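Local coordinates for porin (Acinetobacter baumannii AB307-0294, PDB 5DL7), which forms an outer-membrane beta-barrel of the OprD family and probably acts as a porin, putatively for vanillate, at residues E261-H266 against F288-L293. Residues are numbered along the deposited sequence; the frame is centred on the assembly and turned at random.
Sequences EVDNRH and FGSTGL. With CA (calcium ion), chain B; C8E ((hydroxyethyloxy)tri(ethyloxy)octane), chain L.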
ATOM      1  N   GLU A 261     -16.741  19.189  -0.435  1.00 21.32           N
ATOM      2  CA  GLU A 261     -16.786  18.745  -1.821  1.00 19.97           C
ATOM      3  C   GLU A 261     -15.745  17.722  -2.137  1.00 20.80           C
ATOM      4  O   GLU A 261     -14.584  17.847  -1.795  1.00 19.89           O
ATOM      5  CB  GLU A 261     -16.727  19.912  -2.721  1.00 21.45           C
ATOM      6  CG  GLU A 261     -16.805  19.670  -4.218  1.00 22.29           C
ATOM      7  CD  GLU A 261     -18.176  19.082  -4.655  1.00 24.02           C
ATOM      8  OE1 GLU A 261     -19.173  19.122  -3.927  1.00 23.81           O
ATOM      9  OE2 GLU A 261     -18.223  18.732  -5.918  1.00 25.81           O
ATOM     10  N   VAL A 262     -16.174  16.664  -2.857  1.00 19.61           N
ATOM     11  CA  VAL A 262     -15.262  15.675  -3.394  1.00 19.22           C
ATOM     12  C   VAL A 262     -15.689  15.484  -4.835  1.00 20.65           C
ATOM     13  O   VAL A 262     -16.834  15.173  -5.102  1.00 21.00           O
ATOM     14  CB  VAL A 262     -15.370  14.310  -2.621  1.00 19.92           C
ATOM     15  CG1 VAL A 262     -14.487  13.239  -3.284  1.00 20.49           C
ATOM     16  CG2 VAL A 262     -15.061  14.470  -1.151  1.00 21.35           C
ATOM     17  N   ASP A 263     -14.798  15.636  -5.727  1.00 20.70           N
ATOM     18  CA  ASP A 263     -15.123  15.646  -7.215  1.00 21.19           C
ATOM     19  C   ASP A 263     -13.861  15.273  -7.991  1.00 21.57           C
ATOM     20  O   ASP A 263     -13.037  16.090  -8.265  1.00 22.27           O
ATOM     21  CB  ASP A 263     -15.714  17.033  -7.620  1.00 21.28           C
ATOM     22  CG  ASP A 263     -15.930  17.069  -9.098  1.00 26.62           C
ATOM     23  OD1 ASP A 263     -16.744  16.174  -9.511  1.00 29.89           O
ATOM     24  OD2 ASP A 263     -15.505  17.919  -9.902  1.00 27.26           O
ATOM     25  N   ASN A 264     -13.693  13.974  -8.225  1.00 19.13           N
ATOM     26  CA  ASN A 264     -12.452  13.525  -8.809  1.00 18.64           C
ATOM     27  C   ASN A 264     -12.691  12.321  -9.744  1.00 20.29           C
ATOM     28  O   ASN A 264     -13.418  11.420  -9.399  1.00 19.38           O
ATOM     29  CB  ASN A 264     -11.485  13.104  -7.686  1.00 18.94           C
ATOM     30  CG  ASN A 264     -10.172  12.679  -8.261  1.00 20.22           C
ATOM     31  OD1 ASN A 264      -9.881  11.472  -8.423  1.00 19.93           O
ATOM     32  ND2 ASN A 264      -9.281  13.675  -8.504  1.00 18.31           N
ATOM     33  N   ARG A 265     -12.019  12.389 -10.845  1.00 19.50           N
ATOM     34  CA  ARG A 265     -11.728  11.164 -11.647  1.00 21.36           C
ATOM     35  C   ARG A 265     -10.277  11.044 -11.714  1.00 20.48           C
ATOM     36  O   ARG A 265      -9.558  12.035 -11.896  1.00 21.42           O
ATOM     37  CB  ARG A 265     -12.265  11.251 -13.107  1.00 19.72           C
ATOM     38  CG  ARG A 265     -13.745  11.019 -13.238  1.00 20.77           C
ATOM     39  CD  ARG A 265     -14.647  12.051 -12.640  1.00 21.54           C
ATOM     40  NE  ARG A 265     -14.458  13.312 -13.271  1.00 21.65           N
ATOM     41  CZ  ARG A 265     -14.835  14.504 -12.808  1.00 24.29           C
ATOM     42  NH1 ARG A 265     -14.542  15.637 -13.476  1.00 25.58           N
ATOM     43  NH2 ARG A 265     -15.348  14.536 -11.598  1.00 25.24           N
ATOM     44  N   HIS A 266      -9.750   9.828 -11.588  1.00 18.91           N
ATOM     45  CA  HIS A 266      -8.317   9.637 -11.638  1.00 18.55           C
ATOM     46  C   HIS A 266      -7.980   8.430 -12.553  1.00 20.81           C
ATOM     47  O   HIS A 266      -8.585   7.356 -12.337  1.00 20.40           O
ATOM     48  CB  HIS A 266      -7.755   9.403 -10.213  1.00 19.08           C
ATOM     49  CG  HIS A 266      -6.264   9.553 -10.197  1.00 18.66           C
ATOM     50  ND1 HIS A 266      -5.433   8.550 -10.588  1.00 20.03           N
ATOM     51  CD2 HIS A 266      -5.465  10.642  -9.919  1.00 18.02           C
ATOM     52  CE1 HIS A 266      -4.196   9.036 -10.604  1.00 19.17           C
ATOM     53  NE2 HIS A 266      -4.207  10.298 -10.219  1.00 19.82           N
ATOM     54  N   PHE A 288      -8.632  14.539 -12.642  1.00 20.25           N
ATOM     55  CA  PHE A 288      -9.624  15.448 -13.208  1.00 22.30           C
ATOM     56  C   PHE A 288     -10.654  15.819 -12.150  1.00 20.73           C
ATOM     57  O   PHE A 288     -11.000  14.988 -11.351  1.00 21.50           O
ATOM     58  CB  PHE A 288     -10.465  14.795 -14.351  1.00 22.67           C
ATOM     59  CG  PHE A 288      -9.573  14.258 -15.474  1.00 22.75           C
ATOM     60  CD1 PHE A 288      -8.999  13.036 -15.386  1.00 23.18           C
ATOM     61  CD2 PHE A 288      -9.337  15.111 -16.632  1.00 26.90           C
ATOM     62  CE1 PHE A 288      -8.143  12.590 -16.408  1.00 26.83           C
ATOM     63  CE2 PHE A 288      -8.639  14.590 -17.729  1.00 29.95           C
ATOM     64  CZ  PHE A 288      -8.054  13.332 -17.575  1.00 27.74           C
ATOM     65  N   GLY A 289     -11.222  17.042 -12.260  1.00 20.69           N
ATOM     66  CA  GLY A 289     -12.266  17.398 -11.321  1.00 20.47           C
ATOM     67  C   GLY A 289     -11.847  18.448 -10.280  1.00 24.29           C
ATOM     68  O   GLY A 289     -10.727  18.880 -10.335  1.00 22.61           O
ATOM     69  N   SER A 290     -12.815  18.862  -9.504  1.00 19.59           N
ATOM     70  CA  SER A 290     -12.572  19.992  -8.514  1.00 21.92           C
ATOM     71  C   SER A 290     -11.637  19.660  -7.373  1.00 21.25           C
ATOM     72  O   SER A 290     -11.137  20.602  -6.724  1.00 19.99           O
ATOM     73  CB  SER A 290     -13.906  20.429  -7.866  1.00 22.80           C
ATOM     74  OG  SER A 290     -14.757  20.824  -8.900  1.00 25.50           O
ATOM     75  N   THR A 291     -11.385  18.428  -7.100  1.00 20.26           N
ATOM     76  CA  THR A 291     -10.496  17.953  -6.042  1.00 21.00           C
ATOM     77  C   THR A 291      -9.523  16.968  -6.431  1.00 22.38           C
ATOM     78  O   THR A 291      -9.719  16.304  -7.482  1.00 20.65           O
ATOM     79  CB  THR A 291     -11.317  17.499  -4.792  1.00 21.96           C
ATOM     80  OG1 THR A 291     -11.909  16.134  -5.022  1.00 21.36           O
ATOM     81  CG2 THR A 291     -12.388  18.428  -4.374  1.00 22.44           C
ATOM     82  N   GLY A 292      -8.626  16.600  -5.544  1.00 19.79           N
ATOM     83  CA  GLY A 292      -7.813  15.462  -5.736  1.00 18.93           C
ATOM     84  C   GLY A 292      -8.573  14.210  -5.336  1.00 17.46           C
ATOM     85  O   GLY A 292      -9.717  14.178  -4.994  1.00 20.33           O
ATOM     86  N   LEU A 293      -7.841  13.114  -5.377  1.00 18.64           N
ATOM     87  CA  LEU A 293      -8.343  11.769  -5.127  1.00 18.18           C
ATOM     88  C   LEU A 293      -8.466  11.436  -3.593  1.00 19.90           C
ATOM     89  O   LEU A 293      -7.482  11.541  -2.904  1.00 18.15           O
ATOM     90  CB  LEU A 293      -7.397  10.706  -5.678  1.00 19.09           C
ATOM     91  CG  LEU A 293      -7.755   9.230  -5.549  1.00 19.54           C
ATOM     92  CD1 LEU A 293      -9.017   8.879  -6.298  1.00 19.13           C
ATOM     93  CD2 LEU A 293      -6.572   8.349  -5.859  1.00 22.88           C
TER
HETATM   94 CA    CA B 501     -20.308  17.533  -5.522  1.00 23.42          CA
HETATM   95  C11 C8E L 511     -15.338  13.342 -16.893  1.00 48.52           C
HETATM   96  O12 C8E L 511     -14.052  13.381 -16.114  1.00 33.81           O
HETATM   97  C13 C8E L 511     -12.953  13.643 -16.951  1.00 46.15           C
HETATM   98  C14 C8E L 511     -13.029  15.111 -17.376  1.00 44.95           C
HETATM   99  O15 C8E L 511     -13.329  16.039 -16.255  1.00 40.21           O
HETATM  100  C16 C8E L 511     -13.019  17.331 -16.740  1.00 42.18           C
HETATM  101  C17 C8E L 511     -13.155  18.290 -15.587  1.00 41.45           C
HETATM  102  O18 C8E L 511     -14.534  18.285 -15.211  1.00 45.07           O
HETATM  103  C19 C8E L 511     -14.770  19.249 -14.154  1.00 42.90           C
HETATM  104  C20 C8E L 511     -16.056  18.950 -13.428  1.00 46.68           C
HETATM  105  O21 C8E L 511     -15.949  17.879 -12.422  1.00 30.57           O
HETATM  106  O   HOH W   1     -17.347  20.244  -7.862  1.00 24.25           O
HETATM  107  O   HOH W   2     -19.012  15.834  -6.615  1.00 24.52           O
HETATM  108  O   HOH W   3     -20.651  18.425  -7.791  1.00 31.44           O
HETATM  109  O   HOH W   4     -22.087  16.092  -6.165  1.00 31.11           O
HETATM  110  O   HOH W   5     -22.042  19.210  -5.373  1.00 27.36           O
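Arg265 and Phe288 form an antiparallel hydrogen-bonded pair, with their CA atoms 5.0 Å apart, where strand 263-275 meets the end of strand 278-288. Beyond Phe288 the chain turns into the loop that leads to strand 318-327, and side chains take over part of the bonding. The Asp263 N-H points almost straight at Thr291 OG1 (3.0 Å, 174°). Thr291 N returns a bond to Asp263 O, and Thr291 OG1 donates to Gly292 O within the loop. OG1 thus stands in for a backbone acceptor. Chi1 of Asp263 (176°) sets CG anti to the backbone N, beside the carbonyl carbon. Asp263 OD2 accepts from Ser290 N (2.9 Å) on the anti side, 30° out of the carboxylate plane. Asp263 OD1 is met from above the carboxylate plane by Arg265 NH2, a 3.0 Å salt bridge. The same Arg265 guanidinium gives NE and NH1 to oxygens of a bound C8E detergent, whose O21 also donates to Asp263 OD2. Phe288 O lies over the centre of one guanidinium face. Gly289 runs beside Asp263 O at a positive phi, where a CB would press on the Phe288 carbonyl oxygen. On the other side of the strand, Asn264 ND2 reaches Thr291 O (2.9 Å), and Leu293 CD1 lies 3.5 Å from Asn264 OD1. At the start of 261-266, Glu261 binds calcium through both carboxylate oxygens, and Glu253 binds it too. Water 1 links Glu261 OE2 to Ser290 OG. Polar side chains therefore extend the pairing of these barrel strands into the loop after Phe288, and Arg265 probably offsets the charge on Asp263.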